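Local atomic coordinates of SIR4-interacting protein SIF2 (PDB entry 1R5M), a protein that antagonizes telomeric silencing in yeast and takes part in transcriptional repression within the Set3C corepressor complex. Residues S307-G310 and S311-W315. Sequence-based numbering, arbitrary orientation.
Sequences SMDG and SVRLW
D309 folds back over the start of the next strand and takes two hydrogen bonds from S311 on a single oxygen. S311 N reaches D309 OD1 at 2.8 Å, nearly in line with the C-O bond, while S311 OG donates to the same D309 OD1 at 2.7 Å from its syn side, 33° out of the carboxylate plane. With CG set between its own backbone N and carbonyl carbon, chi1 65° brings the carboxylate of D309 back to S311 N and S311 OG. The backbone beneath is a type I turn with a G1 beta bulge: G310 N binds S307 O at 3.0 Å, G310 takes positive phi, and S307 N closes the hairpin on S311 O at 3.2 Å. From further along the strand, R313 NE donates to S311 OG at 3.0 Å, tilted slightly from the guanidinium plane; the hydroxyl thus links arginine and carboxylate. Looser is the partly exposed R313, whose NH2 stays 4.2 Å from D309 OD2, beyond a salt bridge, whereas OD2 is held by H288 ND1 and S289 N. Were D309 an alanine, S311 N, S311 OG, S289 N and H288 ND1 would probably lose their acceptor, the S311 hydroxyl becoming freer to turn. With W315 NE1 bonded to S305 OG, the group is consistent with the Asp-His-Ser-Trp tetrad of WD repeats, here in WD 6. The hairpin joins strands 302-307 and 311-316 of a propeller blade; V312 packs on I304 and on I333 of strand 333-338, and strand 321-327 flanks the other edge of 311-316.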
ATOM      1  N   SER A 307      -1.621   8.320  10.981  1.00 12.97           N
ATOM      2  CA  SER A 307      -1.455   7.444  12.123  1.00 13.56           C
ATOM      3  C   SER A 307      -2.714   7.103  12.897  1.00 13.66           C
ATOM      4  O   SER A 307      -3.784   7.667  12.668  1.00 13.67           O
ATOM      5  CB  SER A 307      -0.434   8.118  13.055  1.00 14.20           C
ATOM      6  OG  SER A 307      -0.468   7.630  14.381  1.00 15.90           O
ATOM      7  N   MET A 308      -2.565   6.157  13.815  1.00 14.90           N
ATOM      8  CA  MET A 308      -3.670   5.754  14.663  1.00 15.24           C
ATOM      9  C   MET A 308      -4.013   6.916  15.592  1.00 15.31           C
ATOM     10  O   MET A 308      -5.048   6.895  16.258  1.00 16.09           O
ATOM     11  CB  MET A 308      -3.293   4.514  15.474  1.00 16.09           C
ATOM     12  CG  MET A 308      -3.295   3.225  14.668  1.00 18.97           C
ATOM     13  SD  MET A 308      -4.952   2.750  14.109  1.00 21.77           S
ATOM     14  CE  MET A 308      -5.609   1.962  15.589  1.00 21.55           C
ATOM     15  N   ASP A 309      -3.149   7.931  15.634  1.00 14.55           N
ATOM     16  CA  ASP A 309      -3.412   9.095  16.476  1.00 15.36           C
ATOM     17  C   ASP A 309      -4.399  10.049  15.808  1.00 15.66           C
ATOM     18  O   ASP A 309      -4.702  11.119  16.341  1.00 17.73           O
ATOM     19  CB  ASP A 309      -2.111   9.841  16.846  1.00 14.87           C
ATOM     20  CG  ASP A 309      -1.399  10.459  15.647  1.00 16.19           C
ATOM     21  OD1 ASP A 309      -2.004  10.605  14.566  1.00 14.71           O
ATOM     22  OD2 ASP A 309      -0.212  10.822  15.803  1.00 16.57           O
ATOM     23  N   GLY A 310      -4.897   9.653  14.638  1.00 14.04           N
ATOM     24  CA  GLY A 310      -5.868  10.461  13.920  1.00 13.88           C
ATOM     25  C   GLY A 310      -5.349  11.654  13.139  1.00 14.52           C
ATOM     26  O   GLY A 310      -6.137  12.467  12.655  1.00 14.56           O
ATOM     27  N   SER A 311      -4.033  11.760  12.988  1.00 13.69           N
ATOM     28  CA  SER A 311      -3.464  12.890  12.263  1.00 13.28           C
ATOM     29  C   SER A 311      -2.779  12.532  10.955  1.00 12.85           C
ATOM     30  O   SER A 311      -2.339  11.398  10.747  1.00 13.09           O
ATOM     31  CB  SER A 311      -2.459  13.641  13.146  1.00 13.98           C
ATOM     32  OG  SER A 311      -1.267  12.890  13.325  1.00 15.07           O
ATOM     33  N   VAL A 312      -2.717  13.524  10.077  1.00 12.82           N
ATOM     34  CA  VAL A 312      -2.057  13.416   8.787  1.00 11.66           C
ATOM     35  C   VAL A 312      -0.981  14.486   8.880  1.00 12.29           C
ATOM     36  O   VAL A 312      -1.276  15.643   9.190  1.00 12.33           O
ATOM     37  CB  VAL A 312      -3.009  13.751   7.624  1.00 11.60           C
ATOM     38  CG1 VAL A 312      -2.256  13.694   6.305  1.00 12.96           C
ATOM     39  CG2 VAL A 312      -4.173  12.771   7.606  1.00 13.77           C
ATOM     40  N   ARG A 313       0.267  14.103   8.637  1.00 11.18           N
ATOM     41  CA  ARG A 313       1.365  15.051   8.734  1.00 11.31           C
ATOM     42  C   ARG A 313       2.227  15.087   7.485  1.00 10.47           C
ATOM     43  O   ARG A 313       2.624  14.045   6.961  1.00 11.28           O
ATOM     44  CB  ARG A 313       2.223  14.716   9.957  1.00 11.68           C
ATOM     45  CG  ARG A 313       1.442  14.806  11.265  1.00 12.92           C
ATOM     46  CD  ARG A 313       2.243  14.343  12.469  1.00 14.45           C
ATOM     47  NE  ARG A 313       1.388  14.249  13.651  1.00 15.90           N
ATOM     48  CZ  ARG A 313       1.463  15.061  14.699  1.00 19.92           C
ATOM     49  NH1 ARG A 313       2.365  16.035  14.725  1.00 20.02           N
ATOM     50  NH2 ARG A 313       0.628  14.906  15.717  1.00 23.68           N
ATOM     51  N   LEU A 314       2.494  16.300   7.012  1.00 10.05           N
ATOM     52  CA  LEU A 314       3.323  16.525   5.828  1.00  9.95           C
ATOM     53  C   LEU A 314       4.657  17.057   6.336  1.00 11.38           C
ATOM     54  O   LEU A 314       4.703  18.056   7.064  1.00 11.34           O
ATOM     55  CB  LEU A 314       2.658  17.546   4.899  1.00 11.30           C
ATOM     56  CG  LEU A 314       3.418  17.901   3.620  1.00 11.23           C
ATOM     57  CD1 LEU A 314       3.477  16.692   2.693  1.00 12.64           C
ATOM     58  CD2 LEU A 314       2.720  19.063   2.928  1.00 12.94           C
ATOM     59  N   TRP A 315       5.738  16.390   5.944  1.00 10.52           N
ATOM     60  CA  TRP A 315       7.076  16.746   6.402  1.00 10.70           C
ATOM     61  C   TRP A 315       7.979  17.258   5.287  1.00 10.72           C
ATOM     62  O   TRP A 315       7.905  16.788   4.156  1.00 11.56           O
ATOM     63  CB  TRP A 315       7.738  15.523   7.047  1.00  9.90           C
ATOM     64  CG  TRP A 315       6.841  14.727   7.973  1.00  9.70           C
ATOM     65  CD1 TRP A 315       5.949  13.750   7.622  1.00  9.74           C
ATOM     66  CD2 TRP A 315       6.792  14.818   9.399  1.00 10.16           C
ATOM     67  NE1 TRP A 315       5.354  13.221   8.748  1.00  9.47           N
ATOM     68  CE2 TRP A 315       5.856  13.861   9.851  1.00 10.81           C
ATOM     69  CE3 TRP A 315       7.452  15.617  10.343  1.00 11.03           C
ATOM     70  CZ2 TRP A 315       5.565  13.680  11.206  1.00 11.91           C
ATOM     71  CZ3 TRP A 315       7.161  15.438  11.688  1.00 11.08           C
ATOM     72  CH2 TRP A 315       6.228  14.477  12.107  1.00 13.30           C
TER